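Endoglucanase E-5 (Thermobifida fusca, PDB 2CKS) hydrolyses internal beta-1,4-glucosidic linkages of cellulose, lichenin and cereal beta-D-glucans through its family 5 glycoside hydrolase catalytic domain. Local coordinates at residues D113-K116 / T117-E121; D107-Y110 / N111-R114; S63-I66 / Q67-G70. All coordinates share one frame; numbering follows the deposited sequence.

From the N terminus, contact 3 comes first: strand 59-65 of the eight-stranded parallel barrel ends and the chain reverses through a tight turn at 67-70. Contact 2 follows at the close of the loop after strand 95-101, where 107-110 winds into the start of helix 112-126, and contact 1 carries that helix one turn further. Contacts 1 and 2 overlap at Asp113 and Arg114, whereas contact 3 lies in series with both; none encloses another. The 63-70 region nevertheless meets the other two in space: Asn111 ND2 probably bonds to Gln67 OE1 at 2.9 Å, and Phe118 CZ packs on Met64 CE at 3.6 Å.

Contact 1 (D113-K116 / T117-E121)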
loop_
_atom_site.group_PDB
_atom_site.type_symbol
_atom_site.label_atom_id
_atom_site.label_comp_id
_atom_site.label_asym_id
_atom_site.label_seq_id
_atom_site.Cartn_x
_atom_site.Cartn_y
_atom_site.Cartn_z
ATOM N N ASP A 113 -8.003 9.850 16.529
ATOM C CA ASP A 113 -8.479 11.232 16.469
ATOM C C ASP A 113 -7.825 11.972 15.300
ATOM O O ASP A 113 -8.514 12.644 14.528
ATOM C CB ASP A 113 -8.213 11.955 17.795
ATOM C CG ASP A 113 -8.971 13.267 17.925
ATOM O OD1 ASP A 113 -10.134 13.345 17.479
ATOM O OD2 ASP A 113 -8.473 14.273 18.479
ATOM N N ARG A 114 -6.508 11.804 15.146
ATOM C CA ARG A 114 -5.772 12.363 14.009
ATOM C C ARG A 114 -6.256 11.792 12.688
ATOM O O ARG A 114 -6.365 12.517 11.705
ATOM C CB ARG A 114 -4.276 12.053 14.115
ATOM C CG ARG A 114 -3.499 13.012 14.955
ATOM C CD ARG A 114 -2.029 12.665 14.997
ATOM N NE ARG A 114 -1.793 11.578 15.936
ATOM C CZ ARG A 114 -1.488 11.744 17.211
ATOM N NH1 ARG A 114 -1.376 12.968 17.716
ATOM N NH2 ARG A 114 -1.309 10.681 17.989
ATOM N N ALA A 115 -6.506 10.487 12.662
ATOM C CA ALA A 115 -6.909 9.803 11.433
ATOM C C ALA A 115 -8.243 10.336 10.934
ATOM O O ALA A 115 -8.426 10.560 9.738
ATOM C CB ALA A 115 -6.989 8.302 11.657
ATOM N N LYS A 116 -9.167 10.579 11.855
ATOM C CA LYS A 116 -10.467 11.117 11.479
ATOM C C LYS A 116 -10.303 12.506 10.877
ATOM O O LYS A 116 -10.935 12.825 9.888
ATOM C CB LYS A 116 -11.410 11.188 12.680
ATOM C CG LYS A 116 -11.887 9.859 13.190
ATOM C CD LYS A 116 -12.914 10.076 14.301
ATOM C CE LYS A 116 -13.501 8.783 14.801
ATOM N NZ LYS A 116 -14.522 9.058 15.861
ATOM N N THR A 117 -9.452 13.334 11.474
ATOM C CA THR A 117 -9.210 14.675 10.960
ATOM C C THR A 117 -8.580 14.643 9.570
ATOM O O THR A 117 -9.026 15.331 8.658
ATOM C CB THR A 117 -8.325 15.440 11.932
ATOM O OG1 THR A 117 -9.045 15.618 13.154
ATOM C CG2 THR A 117 -8.027 16.860 11.448
ATOM N N PHE A 118 -7.554 13.822 9.416
ATOM C CA PHE A 118 -6.826 13.735 8.156
ATOM C C PHE A 118 -7.721 13.163 7.056
ATOM O O PHE A 118 -7.835 13.747 5.992
ATOM C CB PHE A 118 -5.562 12.886 8.327
ATOM C CG PHE A 118 -4.862 12.549 7.030
ATOM C CD1 PHE A 118 -4.075 13.482 6.377
ATOM C CD2 PHE A 118 -4.973 11.278 6.477
ATOM C CE1 PHE A 118 -3.439 13.151 5.185
ATOM C CE2 PHE A 118 -4.335 10.955 5.304
ATOM C CZ PHE A 118 -3.576 11.872 4.665
ATOM N N PHE A 119 -8.350 12.023 7.322
ATOM C CA PHE A 119 -9.170 11.366 6.303
ATOM C C PHE A 119 -10.417 12.175 5.944
ATOM O O PHE A 119 -10.830 12.169 4.797
ATOM C CB PHE A 119 -9.511 9.926 6.701
ATOM C CG PHE A 119 -8.391 8.950 6.441
ATOM C CD1 PHE A 119 -7.970 8.698 5.145
ATOM C CD2 PHE A 119 -7.757 8.289 7.482
ATOM C CE1 PHE A 119 -6.936 7.819 4.897
ATOM C CE2 PHE A 119 -6.731 7.396 7.235
ATOM C CZ PHE A 119 -6.324 7.161 5.944
ATOM N N ALA A 120 -10.986 12.906 6.894
ATOM C CA ALA A 120 -12.100 13.795 6.572
ATOM C C ALA A 120 -11.657 14.829 5.546
ATOM O O ALA A 120 -12.361 15.092 4.581
ATOM C CB ALA A 120 -12.618 14.482 7.809
ATOM N N GLU A 121 -10.480 15.415 5.747
ATOM C CA GLU A 121 -9.979 16.416 4.812
ATOM C C GLU A 121 -9.672 15.807 3.436
ATOM O O GLU A 121 -10.040 16.367 2.397
ATOM C CB GLU A 121 -8.743 17.128 5.356
ATOM C CG GLU A 121 -8.198 18.109 4.329
ATOM C CD GLU A 121 -7.227 19.136 4.861
ATOM O OE1 GLU A 121 -6.622 19.824 4.000
ATOM O OE2 GLU A 121 -7.061 19.260 6.095
HETATM O O HOH W 1 -10.833 14.215 14.871
#
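Ala115 and Phe119, one helical turn apart, form the packed side of this piece of helix 112-126. The backbone bond from Phe119 N to Ala115 O measures 2.8 Å, and beside it Ala115 CB approaches ring atom CD2 of Phe119 at 4.2 Å. With CG anti to its own carbonyl carbon (chi1 -80°), the Phe119 ring is carried back along the helix, and CD2 comes 3.3 Å from Ala115 O. The neighbouring Phe118 ring takes a different rotamer, and its CD2 sits 4.0 Å above the plane of the Phe119 ring, over the centre. Both rings rest on Val98 of strand 95-101, and Phe118 also meets the ring of Trp100.

The opposite character appears at Asp113 and Thr117, both exposed. Here the bond from Thr117 N to Asp113 O is longer, at 3.3 Å. A water molecule donates to Asp113 O and lies 2.8 Å from Thr117 OG1, bridging backbone and hydroxyl on the solvent side. That hydroxyl stands beside its own backbone N (chi1 -65°), which turns it toward the preceding helical turn.

The chemistry is thus divided: aromatic and methyl carbons fasten the helix to the barrel strand, while on its outer side Asp113 O shares its acceptor capacity between a long backbone bond and water, which probably leaves that stretch of helix well hydrated.

Contact 2 (D107-Y110 / N111-R114); sequences DPHY and NLDR
His109 and Leu112 meet at this helix start through a CH-pi contact. Leu112 CD2 lies over one face of the imidazole, 3.7 Å from the ring centroid and displaced toward the rim; NE2 is the nearest ring atom. Leu112 CG lies anti to its backbone N (chi1 174°), and the turn at chi2 (62°) then sets CD2 over that face.

Bonds to backbone N-H groups wind the chain into the helix. The side-chain OD1 of Asp107 accepts from His109 N at 2.9 Å, an Asx turn in which the donor stands above the carboxylate plane. Asn111 N then bonds to Pro108 O and Leu112 N to His109 O, each three residues back, as in a 3-10 turn leading into an alpha-helix.

Among the polar side chains, Arg114 grips the amide of Asn111 side-on, NE and NH2 both donating to OD1, at 3.0 Å and 2.9 Å. The NE donor lies in the carbonyl plane on a lone pair, and the NH2 donor is tilted from it. Two N-H groups thus converge on this one oxygen; together with the bonds from ND2 to water and to Gln67 they probably hold the amide's rotation. The amide plane stands 81° from the Tyr110 ring, whose edge faces Asn111 ND2. Two waters add links: one donates to Asp107 O and accepts from Asn111 ND2, 2.9 Å from that nitrogen; the other links Tyr110 O to Arg114 N.

Around the contact, Pro108, His109 and Leu112 lean on helix 145-162, whereas Asn111 and Arg114 pack against Trp100 of strand 95-101.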
loop_
_atom_site.group_PDB
_atom_site.type_symbol
_atom_site.label_atom_id
_atom_site.label_comp_id
_atom_site.label_asym_id
_atom_site.label_seq_id
_atom_site.Cartn_x
_atom_site.Cartn_y
_atom_site.Cartn_z
ATOM N N ASP A 107 -1.107 0.068 18.103
ATOM C CA ASP A 107 -2.557 0.091 18.237
ATOM C C ASP A 107 -3.079 1.236 17.388
ATOM O O ASP A 107 -2.780 2.395 17.685
ATOM C CB ASP A 107 -2.958 0.321 19.696
ATOM C CG ASP A 107 -4.468 0.312 19.902
ATOM O OD1 ASP A 107 -5.233 0.326 18.908
ATOM O OD2 ASP A 107 -4.978 0.305 21.043
ATOM N N PRO A 108 -3.862 0.954 16.344
ATOM C CA PRO A 108 -4.348 2.045 15.486
ATOM C C PRO A 108 -5.149 3.093 16.254
ATOM O O PRO A 108 -5.165 4.249 15.872
ATOM C CB PRO A 108 -5.237 1.339 14.452
ATOM C CG PRO A 108 -4.903 -0.085 14.524
ATOM C CD PRO A 108 -4.344 -0.364 15.895
ATOM N N HIS A 109 -5.797 2.701 17.346
ATOM C CA HIS A 109 -6.577 3.667 18.106
ATOM C C HIS A 109 -5.731 4.818 18.681
ATOM O O HIS A 109 -6.245 5.916 18.904
ATOM C CB HIS A 109 -7.366 2.986 19.231
ATOM C CG HIS A 109 -8.615 3.721 19.604
ATOM N ND1 HIS A 109 -8.593 4.947 20.237
ATOM C CD2 HIS A 109 -9.920 3.405 19.438
ATOM C CE1 HIS A 109 -9.832 5.356 20.436
ATOM N NE2 HIS A 109 -10.657 4.439 19.961
ATOM N N TYR A 110 -4.441 4.580 18.907
ATOM C CA TYR A 110 -3.526 5.641 19.335
ATOM C C TYR A 110 -3.596 6.876 18.427
ATOM O O TYR A 110 -3.403 8.008 18.884
ATOM C CB TYR A 110 -2.097 5.099 19.374
ATOM C CG TYR A 110 -1.098 6.044 19.972
ATOM C CD1 TYR A 110 -0.854 6.046 21.338
ATOM C CD2 TYR A 110 -0.399 6.944 19.176
ATOM C CE1 TYR A 110 0.060 6.913 21.893
ATOM C CE2 TYR A 110 0.519 7.825 19.727
ATOM C CZ TYR A 110 0.746 7.802 21.085
ATOM O OH TYR A 110 1.655 8.682 21.641
ATOM N N ASN A 111 -3.866 6.652 17.141
ATOM C CA ASN A 111 -3.898 7.714 16.146
ATOM C C ASN A 111 -5.288 7.962 15.556
ATOM O O ASN A 111 -5.408 8.605 14.518
ATOM C CB ASN A 111 -2.907 7.376 15.031
ATOM C CG ASN A 111 -1.481 7.591 15.457
ATOM O OD1 ASN A 111 -1.114 8.695 15.847
ATOM N ND2 ASN A 111 -0.680 6.532 15.440
ATOM N N LEU A 112 -6.330 7.485 16.230
ATOM C CA LEU A 112 -7.693 7.575 15.700
ATOM C C LEU A 112 -8.177 9.011 15.514
ATOM O O LEU A 112 -8.731 9.345 14.473
ATOM C CB LEU A 112 -8.677 6.829 16.611
ATOM C CG LEU A 112 -10.152 6.986 16.212
ATOM C CD1 LEU A 112 -10.402 6.419 14.833
ATOM C CD2 LEU A 112 -11.055 6.325 17.232
ATOM N N ASP A 113 -8.003 9.850 16.529
ATOM C CA ASP A 113 -8.479 11.232 16.469
ATOM C C ASP A 113 -7.825 11.972 15.300
ATOM O O ASP A 113 -8.514 12.644 14.528
ATOM C CB ASP A 113 -8.213 11.955 17.795
ATOM C CG ASP A 113 -8.971 13.267 17.925
ATOM O OD1 ASP A 113 -10.134 13.345 17.479
ATOM O OD2 ASP A 113 -8.473 14.273 18.479
ATOM N N ARG A 114 -6.508 11.804 15.146
ATOM C CA ARG A 114 -5.772 12.363 14.009
ATOM C C ARG A 114 -6.256 11.792 12.688
ATOM O O ARG A 114 -6.365 12.517 11.705
ATOM C CB ARG A 114 -4.276 12.053 14.115
ATOM C CG ARG A 114 -3.499 13.012 14.955
ATOM C CD ARG A 114 -2.029 12.665 14.997
ATOM N NE ARG A 114 -1.793 11.578 15.936
ATOM C CZ ARG A 114 -1.488 11.744 17.211
ATOM N NH1 ARG A 114 -1.376 12.968 17.716
ATOM N NH2 ARG A 114 -1.309 10.681 17.989
HETATM O O HOH W 2 -1.162 3.662 15.878
HETATM O O HOH W 3 -4.896 10.702 17.731
#

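Contact 3 (S63-I66 / Q67-G70)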
loop_
_atom_site.group_PDB
_atom_site.type_symbol
_atom_site.label_atom_id
_atom_site.label_comp_id
_atom_site.label_asym_id
_atom_site.label_seq_id
_atom_site.Cartn_x
_atom_site.Cartn_y
_atom_site.Cartn_z
ATOM N N SER A 63 3.091 6.716 1.491
ATOM C CA SER A 63 3.247 6.265 2.860
ATOM C C SER A 63 3.584 7.440 3.756
ATOM O O SER A 63 4.660 8.022 3.655
ATOM C CB SER A 63 4.325 5.185 2.957
ATOM O OG SER A 63 3.908 4.015 2.264
ATOM N N MET A 64 2.642 7.789 4.612
ATOM C CA MET A 64 2.813 8.883 5.556
ATOM C C MET A 64 2.846 8.338 6.977
ATOM O O MET A 64 1.813 7.991 7.548
ATOM C CB MET A 64 1.669 9.883 5.415
ATOM C CG MET A 64 1.802 11.118 6.319
ATOM S SD MET A 64 0.430 12.247 6.124
ATOM C CE MET A 64 -0.851 11.340 7.012
ATOM N N TYR A 65 4.045 8.250 7.543
ATOM C CA TYR A 65 4.203 7.917 8.947
ATOM C C TYR A 65 3.551 9.004 9.792
ATOM O O TYR A 65 3.458 10.155 9.380
ATOM C CB TYR A 65 5.669 7.839 9.335
ATOM C CG TYR A 65 6.427 6.604 8.923
ATOM C CD1 TYR A 65 6.688 6.332 7.589
ATOM C CD2 TYR A 65 6.926 5.731 9.880
ATOM C CE1 TYR A 65 7.420 5.227 7.210
ATOM C CE2 TYR A 65 7.660 4.612 9.509
ATOM C CZ TYR A 65 7.902 4.372 8.173
ATOM O OH TYR A 65 8.627 3.267 7.785
ATOM N N ILE A 66 3.087 8.616 10.973
ATOM C CA ILE A 66 2.421 9.540 11.886
ATOM C C ILE A 66 3.384 9.922 13.007
ATOM O O ILE A 66 3.616 11.101 13.255
ATOM C CB ILE A 66 1.119 8.904 12.439
ATOM C CG1 ILE A 66 0.323 8.205 11.320
ATOM C CG2 ILE A 66 0.286 9.969 13.158
ATOM C CD1 ILE A 66 -0.035 9.072 10.155
ATOM N N GLN A 67 3.946 8.910 13.653
ATOM C CA GLN A 67 5.070 9.080 14.558
ATOM C C GLN A 67 6.364 9.056 13.728
ATOM O O GLN A 67 6.316 9.249 12.516
ATOM C CB GLN A 67 5.023 8.008 15.648
ATOM C CG GLN A 67 3.977 8.310 16.723
ATOM C CD GLN A 67 2.535 8.172 16.244
ATOM O OE1 GLN A 67 2.150 7.133 15.707
ATOM N NE2 GLN A 67 1.739 9.215 16.451
ATOM N N GLU A 68 7.518 8.880 14.373
ATOM C CA GLU A 68 8.811 8.809 13.680
ATOM C C GLU A 68 9.046 10.039 12.793
ATOM O O GLU A 68 9.484 9.932 11.647
ATOM C CB GLU A 68 8.938 7.484 12.914
ATOM C CG GLU A 68 8.711 6.275 13.821
ATOM C CD GLU A 68 8.908 4.938 13.139
ATOM O OE1 GLU A 68 10.011 4.690 12.588
ATOM O OE2 GLU A 68 7.959 4.125 13.160
ATOM N N ASP A 69 8.752 11.208 13.361
ATOM C CA ASP A 69 8.956 12.514 12.722
ATOM C C ASP A 69 7.994 12.795 11.569
ATOM O O ASP A 69 8.236 13.685 10.751
ATOM C CB ASP A 69 10.414 12.682 12.269
ATOM C CG ASP A 69 11.387 12.628 13.432
ATOM O OD1 ASP A 69 12.401 11.909 13.323
ATOM O OD2 ASP A 69 11.209 13.273 14.485
ATOM N N GLY A 70 6.881 12.068 11.550
ATOM C CA GLY A 70 5.888 12.191 10.508
ATOM C C GLY A 70 4.786 13.182 10.833
ATOM O O GLY A 70 5.023 14.235 11.414
#
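Tyr65, near the end of strand 59-65 of the TIM barrel, meets Glu68 of the type I' beta turn Gln67 to Gly70 that follows. The carboxylate of Glu68 stands nearly perpendicular to the Tyr65 ring, their planes 83° apart, with OE2 in the ring plane at its edge, 3.7 Å from CE2. A carboxylate oxygen so placed faces the ring's C-H groups, a probably favourable electrostatic arrangement. The ring also meets those of His101 and Trp38. The Tyr65 side chain is about 7 Å from that of Glu231, the nucleophile by similarity, and about 8 Å from that of Glu139, the proton donor by similarity, so Tyr65 borders the probable catalytic site.

On the other flank Gln67 bends at chi2 (70°), folding its amide back beside Ile66; NE2 lies 3.7 Å from Ile66 CG2. The amide is held from beyond the turn, OE1 by Asn111 and NE2 by Glu72.

The turn closes with Gly70 N bonding to Gln67 O at 3.0 Å. Glu68 and Asp69 both take positive phi, and Asp69 OD1 binds a zinc ion. Gly70 CA makes a CA-H...O contact of 3.4 Å with Tyr65 O.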